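Local coordinates for protein putative ATP-dependent endonuclease of the OLD family (Thermus scotoductus, PDB 6P74) that degrades linear and supercoiled double-stranded DNA in the 5'-to-3' direction, nicks circular DNA, and has DNA-stimulated ATPase activity, at residues I155-R165 and I259-I270. Residues are numbered along the deposited sequence; the frame is centred on the assembly and turned at random.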
loop_
_atom_site.group_PDB
_atom_site.type_symbol
_atom_site.label_atom_id
_atom_site.label_comp_id
_atom_site.label_asym_id
_atom_site.label_seq_id
_atom_site.Cartn_x
_atom_site.Cartn_y
_atom_site.Cartn_z
ATOM N N ILE A 155 3.680 10.129 17.098
ATOM C CA ILE A 155 4.520 11.325 17.064
ATOM C C ILE A 155 4.093 12.319 18.145
ATOM O O ILE A 155 4.915 12.802 18.935
ATOM C CB ILE A 155 4.476 11.963 15.664
ATOM C CG1 ILE A 155 5.179 13.319 15.677
ATOM C CG2 ILE A 155 3.034 12.092 15.178
ATOM C CD1 ILE A 155 6.613 13.248 16.140
ATOM N N LEU A 156 2.805 12.656 18.185
ATOM C CA LEU A 156 2.316 13.519 19.251
ATOM C C LEU A 156 2.441 12.828 20.603
ATOM O O LEU A 156 2.816 13.454 21.602
ATOM C CB LEU A 156 0.868 13.910 18.968
ATOM C CG LEU A 156 0.271 14.985 19.869
ATOM C CD1 LEU A 156 1.107 16.280 19.828
ATOM C CD2 LEU A 156 -1.145 15.238 19.409
ATOM N N GLY A 157 2.156 11.521 20.643
ATOM C CA GLY A 157 2.325 10.766 21.876
ATOM C C GLY A 157 3.714 10.904 22.466
ATOM O O GLY A 157 3.872 11.060 23.681
ATOM N N ARG A 158 4.745 10.849 21.621
ATOM C CA ARG A 158 6.088 11.009 22.162
ATOM C C ARG A 158 6.292 12.428 22.681
ATOM O O ARG A 158 7.007 12.627 23.671
ATOM C CB ARG A 158 7.130 10.619 21.106
ATOM C CG ARG A 158 8.580 10.894 21.481
ATOM C CD ARG A 158 8.995 10.175 22.769
ATOM N NE ARG A 158 10.317 10.600 23.249
ATOM C CZ ARG A 158 10.549 11.688 23.994
ATOM N NH1 ARG A 158 9.550 12.494 24.357
ATOM N NH2 ARG A 158 11.787 11.979 24.380
ATOM N N LEU A 159 5.631 13.417 22.069
ATOM C CA LEU A 159 5.758 14.790 22.552
ATOM C C LEU A 159 5.182 14.948 23.958
ATOM O O LEU A 159 5.774 15.630 24.808
ATOM C CB LEU A 159 5.074 15.759 21.584
ATOM C CG LEU A 159 5.151 17.253 21.924
ATOM C CD1 LEU A 159 6.583 17.771 21.901
ATOM C CD2 LEU A 159 4.281 18.082 20.976
ATOM N N LEU A 160 4.029 14.329 24.219
ATOM C CA LEU A 160 3.325 14.474 25.490
ATOM C C LEU A 160 3.840 13.559 26.594
ATOM O O LEU A 160 3.329 13.637 27.712
ATOM C CB LEU A 160 1.828 14.207 25.300
ATOM C CG LEU A 160 1.088 15.152 24.354
ATOM C CD1 LEU A 160 -0.298 14.605 24.042
ATOM C CD2 LEU A 160 1.001 16.543 24.962
ATOM N N GLN A 161 4.824 12.704 26.338
ATOM C CA GLN A 161 5.129 11.716 27.364
ATOM C C GLN A 161 5.742 12.369 28.608
ATOM O O GLN A 161 5.571 11.836 29.713
ATOM C CB GLN A 161 6.021 10.601 26.799
ATOM C CG GLN A 161 7.519 10.845 26.840
ATOM C CD GLN A 161 8.322 9.621 26.386
ATOM O OE1 GLN A 161 7.759 8.629 25.886
ATOM N NE2 GLN A 161 9.644 9.687 26.561
ATOM N N PRO A 162 6.428 13.515 28.502
ATOM C CA PRO A 162 6.782 14.238 29.733
ATOM C C PRO A 162 5.575 14.868 30.408
ATOM O O PRO A 162 5.592 15.069 31.629
ATOM C CB PRO A 162 7.783 15.296 29.246
ATOM C CG PRO A 162 7.421 15.524 27.833
ATOM C CD PRO A 162 7.004 14.171 27.313
ATOM N N VAL A 163 4.521 15.171 29.649
ATOM C CA VAL A 163 3.287 15.688 30.236
ATOM C C VAL A 163 2.525 14.573 30.936
ATOM O O VAL A 163 2.151 14.694 32.107
ATOM C CB VAL A 163 2.427 16.356 29.148
ATOM C CG1 VAL A 163 1.023 16.621 29.648
ATOM C CG2 VAL A 163 3.083 17.633 28.687
ATOM N N ARG A 164 2.274 13.475 30.216
ATOM C CA ARG A 164 1.623 12.306 30.799
ATOM C C ARG A 164 2.305 11.867 32.090
ATOM O O ARG A 164 1.666 11.260 32.960
ATOM C CB ARG A 164 1.618 11.166 29.770
ATOM C CG ARG A 164 0.921 9.905 30.215
ATOM C CD ARG A 164 1.128 8.778 29.216
ATOM N NE ARG A 164 0.709 7.483 29.766
ATOM C CZ ARG A 164 1.520 6.631 30.394
ATOM N NH1 ARG A 164 2.802 6.931 30.552
ATOM N NH2 ARG A 164 1.055 5.476 30.861
ATOM N N ARG A 165 3.596 12.172 32.238
ATOM C CA ARG A 165 4.338 11.779 33.431
ATOM C C ARG A 165 3.888 12.585 34.643
ATOM O O ARG A 165 3.315 12.036 35.588
ATOM C CB ARG A 165 5.839 11.948 33.180
ATOM C CG ARG A 165 6.767 11.279 34.188
ATOM C CD ARG A 165 8.104 10.939 33.516
ATOM N NE ARG A 165 8.602 12.032 32.670
ATOM C CZ ARG A 165 9.351 11.868 31.579
ATOM N NH1 ARG A 165 9.688 10.650 31.179
ATOM N NH2 ARG A 165 9.757 12.921 30.874
ATOM N N ILE A 259 4.956 20.584 15.609
ATOM C CA ILE A 259 5.280 19.531 16.569
ATOM C C ILE A 259 6.789 19.374 16.679
ATOM O O ILE A 259 7.345 19.304 17.781
ATOM C CB ILE A 259 4.597 18.200 16.193
ATOM C CG1 ILE A 259 3.102 18.241 16.527
ATOM C CG2 ILE A 259 5.217 17.029 16.965
ATOM C CD1 ILE A 259 2.310 17.291 15.678
ATOM N N PHE A 260 7.481 19.359 15.542
ATOM C CA PHE A 260 8.931 19.214 15.585
ATOM C C PHE A 260 9.607 20.417 16.218
ATOM O O PHE A 260 10.643 20.273 16.875
ATOM C CB PHE A 260 9.470 18.972 14.185
ATOM C CG PHE A 260 9.432 17.532 13.786
ATOM C CD1 PHE A 260 10.498 16.691 14.079
ATOM C CD2 PHE A 260 8.329 17.011 13.127
ATOM C CE1 PHE A 260 10.468 15.359 13.713
ATOM C CE2 PHE A 260 8.298 15.682 12.760
ATOM C CZ PHE A 260 9.365 14.855 13.058
ATOM N N GLU A 261 9.042 21.607 16.033
ATOM C CA GLU A 261 9.569 22.774 16.722
ATOM C C GLU A 261 9.368 22.665 18.229
ATOM O O GLU A 261 10.220 23.131 18.996
ATOM C CB GLU A 261 8.927 24.041 16.151
ATOM C CG GLU A 261 9.250 25.347 16.889
ATOM C CD GLU A 261 10.737 25.723 16.893
ATOM O OE1 GLU A 261 11.497 25.149 16.091
ATOM O OE2 GLU A 261 11.139 26.595 17.713
ATOM N N ALA A 262 8.272 22.042 18.685
ATOM C CA ALA A 262 8.135 21.845 20.126
ATOM C C ALA A 262 9.179 20.850 20.644
ATOM O O ALA A 262 9.778 21.069 21.703
ATOM C CB ALA A 262 6.720 21.388 20.470
ATOM N N PHE A 263 9.433 19.767 19.899
ATOM C CA PHE A 263 10.495 18.831 20.275
ATOM C C PHE A 263 11.817 19.545 20.493
ATOM O O PHE A 263 12.517 19.300 21.479
ATOM C CB PHE A 263 10.672 17.766 19.200
ATOM C CG PHE A 263 9.742 16.598 19.334
ATOM C CD1 PHE A 263 9.582 15.954 20.540
ATOM C CD2 PHE A 263 9.047 16.125 18.234
ATOM C CE1 PHE A 263 8.732 14.869 20.647
ATOM C CE2 PHE A 263 8.191 15.051 18.344
ATOM C CZ PHE A 263 8.034 14.426 19.545
ATOM N N ARG A 264 12.195 20.416 19.556
ATOM C CA ARG A 264 13.505 21.048 19.639
ATOM C C ARG A 264 13.609 21.928 20.870
ATOM O O ARG A 264 14.665 21.986 21.513
ATOM C CB ARG A 264 13.791 21.861 18.378
ATOM C CG ARG A 264 15.248 22.234 18.246
ATOM C CD ARG A 264 15.414 23.714 18.330
ATOM N NE ARG A 264 14.755 24.351 17.203
ATOM C CZ ARG A 264 14.420 25.634 17.166
ATOM N NH1 ARG A 264 14.673 26.424 18.208
ATOM N NH2 ARG A 264 13.823 26.125 16.081
ATOM N N GLN A 265 12.520 22.628 21.206
ATOM C CA GLN A 265 12.497 23.432 22.421
ATOM C C GLN A 265 12.459 22.572 23.674
ATOM O O GLN A 265 13.026 22.965 24.697
ATOM C CB GLN A 265 11.305 24.378 22.415
ATOM C CG GLN A 265 11.282 25.300 21.226
ATOM C CD GLN A 265 10.396 26.493 21.467
ATOM O OE1 GLN A 265 10.036 26.788 22.612
ATOM N NE2 GLN A 265 10.025 27.184 20.394
ATOM N N LEU A 266 11.783 21.418 23.632
ATOM C CA LEU A 266 11.727 20.555 24.810
ATOM C C LEU A 266 13.045 19.836 25.046
ATOM O O LEU A 266 13.298 19.374 26.164
ATOM C CB LEU A 266 10.592 19.535 24.688
ATOM C CG LEU A 266 9.189 20.001 25.108
ATOM C CD1 LEU A 266 9.154 20.451 26.570
ATOM C CD2 LEU A 266 8.647 21.110 24.189
ATOM N N GLY A 267 13.890 19.742 24.020
ATOM C CA GLY A 267 15.240 19.257 24.174
ATOM C C GLY A 267 15.386 17.775 24.404
ATOM O O GLY A 267 16.515 17.277 24.368
ATOM N N GLU A 268 14.300 17.049 24.635
ATOM C CA GLU A 268 14.420 15.621 24.870
ATOM C C GLU A 268 14.851 14.904 23.596
ATOM O O GLU A 268 14.392 15.221 22.497
ATOM C CB GLU A 268 13.099 15.050 25.380
ATOM C CG GLU A 268 12.768 15.415 26.821
ATOM C CD GLU A 268 11.734 14.482 27.414
ATOM O OE1 GLU A 268 11.283 13.583 26.676
ATOM O OE2 GLU A 268 11.374 14.637 28.607
ATOM N N LYS A 269 15.758 13.944 23.749
ATOM C CA LYS A 269 16.112 13.059 22.652
ATOM C C LYS A 269 14.907 12.206 22.269
ATOM O O LYS A 269 14.164 11.736 23.133
ATOM C CB LYS A 269 17.300 12.178 23.058
ATOM C CG LYS A 269 18.570 12.954 23.443
ATOM C CD LYS A 269 19.809 12.071 23.346
ATOM C CE LYS A 269 21.064 12.872 22.990
ATOM N NZ LYS A 269 21.616 13.588 24.174
ATOM N N ILE A 270 14.706 12.004 20.964
ATOM C CA ILE A 270 13.526 11.279 20.508
ATOM C C ILE A 270 13.880 10.134 19.569
ATOM O O ILE A 270 12.990 9.487 19.010
ATOM C CB ILE A 270 12.517 12.235 19.850
ATOM C CG1 ILE A 270 13.128 12.910 18.628
ATOM C CG2 ILE A 270 12.046 13.277 20.860
ATOM C CD1 ILE A 270 12.150 13.754 17.854
#
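The Phe263 ring carries Leu159 CD1 over one face, a CH-pi contact 4.1 Å from the ring centroid and 25° off the normal, and Ile270 CD1 over the opposite face. Ile155 CD1 meets the ring at its edge, 3.3 Å from Phe263 CE2. The Arg158 guanidinium lies nearly perpendicular to this ring; Ile270 CG2 sits over one face of the guanidinium, displaced toward the rim, and the Gln161 amide nitrogen NE2 over the centre of the other. At the guanidinium edge are Glu268 OE1 and Lys269 O. Arg158 NH2 donates to Glu268 OE1 at 2.8 Å, and OE1 accepts this bond through its anti lone pair, as part of a salt bridge. Arg158 NH2 also donates to Lys269 O, at 2.7 Å. Both bonds are bent and tilted from the guanidinium plane. NH1 adds a weak bond to the same OE1. A bend at chi2 (58°) carries the arginine chain obliquely past Phe263 CE1 and CZ to the turn that follows helix 246-266. That helix probably belongs to the C-terminal part of the P-loop ATPase domain and helix 154-166 probably opens the dimerization region, so the contact would join the two. The short segments run at 36°, their axes 10.5 Å apart. Gly267, with positive phi, ends helical geometry just before Glu268, whose extended side chain reaches back to helix 154-166. Its OE2 rests on Pro162 CB and completes the salt-bridge network with a weak bond from Arg165 NH2, met at the guanidinium edge. Beside the ring, Leu159 CD1 packs on Ala262 CB at 3.9 Å, while Ile155 CG1 meets Ile259 CG2, also at 3.9 Å. Leu233 of strand 232-235 touches Leu156 and Ile259, and Ile192 of the second subunit packs on Leu159.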